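Side-chain contacts in interferon-inducible protein AIM2 (Mus musculus, PDB 4JBM), which senses double-stranded DNA in the cytosol through its HIN domain, the part described here, and sets off assembly of the AIM2 inflammasome: residues L63-S66 with N67-E70; I100-L103 with K104-C108. One frame throughout, in Å; residues are numbered along the deposited sequence.

Interaction 1. Residues L63-S66 with N67-E70; sequences LWHS and NFME
His65 NE2 donates to Glu70 OE1 at 2.8 Å, in a bond that is nearly straight. The oxygen lies in the plane of the imidazole, at its edge, and is met almost along its own C-O axis, while the carboxylate is turned 50° from the ring. Glutamate suits this place because its chain is long enough to cross to the histidine: CG stands anti to the backbone N (chi1 -169°) and the chain runs on extended. A carboxylate held against NE2 would be expected to raise the histidine's pKa.

The same ring touches Phe68 by a carbon, His65 CD2 lying 3.6 Å from Phe68 CZ over one face of the phenyl ring; the two planes are inclined at 48°, and both side chains point the same way. What brings these groups together is a beta hairpin in the first OB fold of the HIN domain, whose short strand 63-64 edges the sheet. Leu63 and Glu70 form its hydrogen-bonded antiparallel pair, with Leu63 N to Glu70 O at 3.1 Å and Glu70 N to Leu63 O at 2.9 Å. Nearer the turn, His65 N reaches Phe68 O only weakly, at 3.3 Å. Farther out, the ring of Phe162 meets that of Phe68 edge-to-face, and backbone hydrogen bonds between Met69 and both Phe39 and Lys41 fasten the hairpin to strand 37-42.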
loop_
_atom_site.group_PDB
_atom_site.type_symbol
_atom_site.label_atom_id
_atom_site.label_comp_id
_atom_site.label_asym_id
_atom_site.label_seq_id
_atom_site.Cartn_x
_atom_site.Cartn_y
_atom_site.Cartn_z
ATOM N N LEU A 63 -14.412 8.151 5.691
ATOM C CA LEU A 63 -14.850 8.064 4.313
ATOM C C LEU A 63 -14.510 6.681 3.797
ATOM O O LEU A 63 -13.502 6.086 4.178
ATOM C CB LEU A 63 -14.188 9.133 3.436
ATOM C CG LEU A 63 -14.720 10.566 3.509
ATOM C CD1 LEU A 63 -16.240 10.556 3.509
ATOM C CD2 LEU A 63 -14.190 11.288 4.731
ATOM N N TRP A 64 -15.385 6.151 2.957
ATOM C CA TRP A 64 -15.137 4.889 2.276
ATOM C C TRP A 64 -15.384 5.074 0.790
ATOM O O TRP A 64 -16.507 5.288 0.346
ATOM C CB TRP A 64 -16.010 3.788 2.900
ATOM C CG TRP A 64 -16.489 2.637 2.049
ATOM C CD1 TRP A 64 -17.173 2.706 0.880
ATOM C CD2 TRP A 64 -16.383 1.245 2.363
ATOM N NE1 TRP A 64 -17.472 1.448 0.423
ATOM C CE2 TRP A 64 -16.992 0.532 1.316
ATOM C CE3 TRP A 64 -15.813 0.533 3.418
ATOM C CZ2 TRP A 64 -17.056 -0.847 1.296
ATOM C CZ3 TRP A 64 -15.882 -0.835 3.397
ATOM C CH2 TRP A 64 -16.498 -1.513 2.344
ATOM N N HIS A 65 -14.310 4.961 0.030
ATOM C CA HIS A 65 -14.331 5.173 -1.389
ATOM C C HIS A 65 -14.542 3.847 -2.080
ATOM O O HIS A 65 -15.027 2.915 -1.495
ATOM C CB HIS A 65 -13.031 5.817 -1.839
ATOM C CG HIS A 65 -12.702 7.100 -1.136
ATOM N ND1 HIS A 65 -13.456 8.241 -1.276
ATOM C CD2 HIS A 65 -11.677 7.429 -0.320
ATOM C CE1 HIS A 65 -12.918 9.211 -0.562
ATOM N NE2 HIS A 65 -11.835 8.747 0.021
ATOM N N SER A 66 -14.216 3.773 -3.352
ATOM C CA SER A 66 -14.275 2.504 -4.066
ATOM C C SER A 66 -13.316 1.401 -3.551
ATOM O O SER A 66 -13.713 0.251 -3.492
ATOM C CB SER A 66 -14.064 2.734 -5.562
ATOM O OG SER A 66 -15.260 3.102 -6.205
ATOM N N ASN A 67 -12.073 1.731 -3.201
ATOM C CA ASN A 67 -11.124 0.723 -2.715
ATOM C C ASN A 67 -10.625 0.750 -1.260
ATOM O O ASN A 67 -10.377 -0.313 -0.681
ATOM C CB ASN A 67 -9.921 0.588 -3.649
ATOM C CG ASN A 67 -9.076 -0.636 -3.319
ATOM O OD1 ASN A 67 -9.306 -1.724 -3.845
ATOM N ND2 ASN A 67 -8.117 -0.469 -2.417
ATOM N N PHE A 68 -10.461 1.929 -0.667
ATOM C CA PHE A 68 -9.885 1.980 0.682
ATOM C C PHE A 68 -10.741 2.751 1.676
ATOM O O PHE A 68 -11.883 3.103 1.386
ATOM C CB PHE A 68 -8.450 2.541 0.654
ATOM C CG PHE A 68 -8.356 4.014 0.309
ATOM C CD1 PHE A 68 -8.596 4.464 -0.988
ATOM C CD2 PHE A 68 -8.005 4.946 1.283
ATOM C CE1 PHE A 68 -8.499 5.824 -1.305
ATOM C CE2 PHE A 68 -7.903 6.304 0.977
ATOM C CZ PHE A 68 -8.151 6.744 -0.320
ATOM N N MET A 69 -10.182 3.000 2.854
ATOM C CA MET A 69 -10.889 3.764 3.869
ATOM C C MET A 69 -10.013 4.925 4.307
ATOM O O MET A 69 -8.838 4.748 4.627
ATOM C CB MET A 69 -11.229 2.896 5.078
ATOM C CG MET A 69 -11.998 3.658 6.140
ATOM S SD MET A 69 -12.519 2.637 7.528
ATOM C CE MET A 69 -11.306 3.168 8.721
ATOM N N GLU A 70 -10.608 6.114 4.325
ATOM C CA GLU A 70 -9.897 7.325 4.700
ATOM C C GLU A 70 -10.275 7.762 6.104
ATOM O O GLU A 70 -11.459 7.909 6.424
ATOM C CB GLU A 70 -10.201 8.440 3.691
ATOM C CG GLU A 70 -9.319 9.664 3.831
ATOM C CD GLU A 70 -9.434 10.613 2.653
ATOM O OE1 GLU A 70 -10.238 10.349 1.730
ATOM O OE2 GLU A 70 -8.722 11.635 2.661
#

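Interaction 2. Residues I100-L103 with K104-C108; sequences ISKL and KIQPC
Lys104 folds its aliphatic chain alongside Ile100, the two side chains pointing the same way, and Lys104 CE comes to 3.6 Å from Ile100 CG2. The bend at chi2 (-65°) turns the methylenes back along the helix, which suits a lysine: its outer methylene CE packs on the isoleucine methyl while Lys104 CG lies against Ile100 O at 3.1 Å. This is the close-packed side. Ile100 and Lys104 both lean on Met139 of strand 137-144, and Leu103, also buried, packs against Pro98. Beneath the side chains, Lys104 N donates to Ile100 O at 2.9 Å, closing the helical turn.

The other side is more open. Here the carbonyl of Lys102 gathers two donors: Gln106 NE2 at 3.1 Å, which approaches from above the carbonyl plane, and Ile105 N, a weak bond at 3.3 Å. Gln106 can reach back because its chain bends at chi2 (-67°). A glutamine fits well, adding a side-chain donor where Lys102 O has only that weak backbone one among the residues of this contact. The side chain of Ile105 remains exposed, although it packs on a phosphate of the bound DNA. Gln106 N donates to Leu103 O at 3.2 Å across Leu103-Gln106, a type I beta turn at the C-terminal side of the short helix, in the loop that precedes strand 111-123, with Ile105 at the DNA backbone.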
loop_
_atom_site.group_PDB
_atom_site.type_symbol
_atom_site.label_atom_id
_atom_site.label_comp_id
_atom_site.label_asym_id
_atom_site.label_seq_id
_atom_site.Cartn_x
_atom_site.Cartn_y
_atom_site.Cartn_z
ATOM N N ILE A 100 0.179 -10.458 -10.616
ATOM C CA ILE A 100 -0.071 -9.524 -11.721
ATOM C C ILE A 100 -1.366 -9.812 -12.506
ATOM O O ILE A 100 -2.132 -8.890 -12.802
ATOM C CB ILE A 100 1.135 -9.481 -12.667
ATOM C CG1 ILE A 100 2.329 -8.876 -11.937
ATOM C CG2 ILE A 100 0.830 -8.653 -13.903
ATOM C CD1 ILE A 100 3.618 -8.936 -12.730
ATOM N N SER A 101 -1.609 -11.082 -12.826
ATOM C CA SER A 101 -2.828 -11.489 -13.526
ATOM C C SER A 101 -4.086 -11.142 -12.734
ATOM O O SER A 101 -5.148 -10.891 -13.307
ATOM C CB SER A 101 -2.799 -12.989 -13.829
ATOM O OG SER A 101 -2.827 -13.760 -12.638
ATOM N N LYS A 102 -3.963 -11.125 -11.411
ATOM C CA LYS A 102 -5.083 -10.738 -10.568
ATOM C C LYS A 102 -5.229 -9.224 -10.613
ATOM O O LYS A 102 -6.336 -8.703 -10.707
ATOM C CB LYS A 102 -4.856 -11.217 -9.135
ATOM C CG LYS A 102 -5.994 -10.899 -8.163
ATOM C CD LYS A 102 -5.572 -11.153 -6.703
ATOM C CE LYS A 102 -4.838 -12.487 -6.521
ATOM N NZ LYS A 102 -3.504 -12.329 -5.855
ATOM N N LEU A 103 -4.104 -8.522 -10.569
ATOM C CA LEU A 103 -4.119 -7.067 -10.557
ATOM C C LEU A 103 -4.721 -6.512 -11.845
ATOM O O LEU A 103 -5.330 -5.441 -11.835
ATOM C CB LEU A 103 -2.706 -6.505 -10.360
ATOM C CG LEU A 103 -2.093 -6.578 -8.960
ATOM C CD1 LEU A 103 -0.731 -5.896 -8.922
ATOM C CD2 LEU A 103 -3.034 -5.931 -7.958
ATOM N N LYS A 104 -4.552 -7.244 -12.946
ATOM C CA LYS A 104 -4.987 -6.783 -14.268
ATOM C C LYS A 104 -6.478 -6.455 -14.343
ATOM O O LYS A 104 -6.898 -5.617 -15.133
ATOM C CB LYS A 104 -4.678 -7.841 -15.330
ATOM C CG LYS A 104 -3.209 -8.089 -15.615
ATOM C CD LYS A 104 -2.532 -6.882 -16.216
ATOM C CE LYS A 104 -1.089 -7.195 -16.559
ATOM N NZ LYS A 104 -0.981 -8.442 -17.356
ATOM N N ILE A 105 -7.269 -7.109 -13.501
ATOM C CA ILE A 105 -8.719 -6.984 -13.553
ATOM C C ILE A 105 -9.302 -6.199 -12.383
ATOM O O ILE A 105 -10.450 -6.414 -11.985
ATOM C CB ILE A 105 -9.376 -8.372 -13.654
ATOM C CG1 ILE A 105 -9.066 -9.201 -12.401
ATOM C CG2 ILE A 105 -8.860 -9.102 -14.886
ATOM C CD1 ILE A 105 -9.474 -10.654 -12.506
ATOM N N GLN A 106 -8.517 -5.276 -11.843
ATOM C CA GLN A 106 -8.987 -4.454 -10.741
ATOM C C GLN A 106 -9.252 -3.035 -11.243
ATOM O O GLN A 106 -8.535 -2.554 -12.120
ATOM C CB GLN A 106 -7.939 -4.440 -9.627
ATOM C CG GLN A 106 -7.478 -5.836 -9.206
ATOM C CD GLN A 106 -8.565 -6.633 -8.529
ATOM O OE1 GLN A 106 -9.256 -6.136 -7.642
ATOM N NE2 GLN A 106 -8.741 -7.873 -8.962
ATOM N N PRO A 107 -10.273 -2.360 -10.685
ATOM C CA PRO A 107 -10.583 -0.960 -11.019
ATOM C C PRO A 107 -9.416 0.005 -10.792
ATOM O O PRO A 107 -8.513 -0.284 -10.005
ATOM C CB PRO A 107 -11.740 -0.608 -10.068
ATOM C CG PRO A 107 -11.900 -1.769 -9.141
ATOM C CD PRO A 107 -11.317 -2.959 -9.838
ATOM N N CYS A 108 -9.415 1.123 -11.511
ATOM C CA CYS A 108 -8.428 2.168 -11.264
ATOM C C CYS A 108 -8.690 2.712 -9.864
ATOM O O CYS A 108 -9.825 2.698 -9.387
ATOM C CB CYS A 108 -8.527 3.297 -12.303
ATOM S SG CYS A 108 -8.197 2.798 -14.006
#

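From the N terminus, the chain first builds strands 4-16, 25-32, 37-42 and 56-60 of the first sheet, to which the hairpin of interaction 1, a tight loop between strands 63-64 and 69-71, adds two strands at one edge. After strand 76-79 and helix 88-95 it reaches interaction 2, where helix 100-103 turns into the loop leading to strand 111-123 of the second sheet. The contacts follow in series, neither nesting nor crossing. The centres of interactions 1 and 2 lie about 18 Å apart, and the nearest atoms of interactions 1 and 2 about 6 Å. Both border the second sheet: the hairpin through Ile111 of strand 111-123 and Phe162 in the turn between strands 157-160 and 163-168, interaction 2 through Ile100 and Lys104 on Met139.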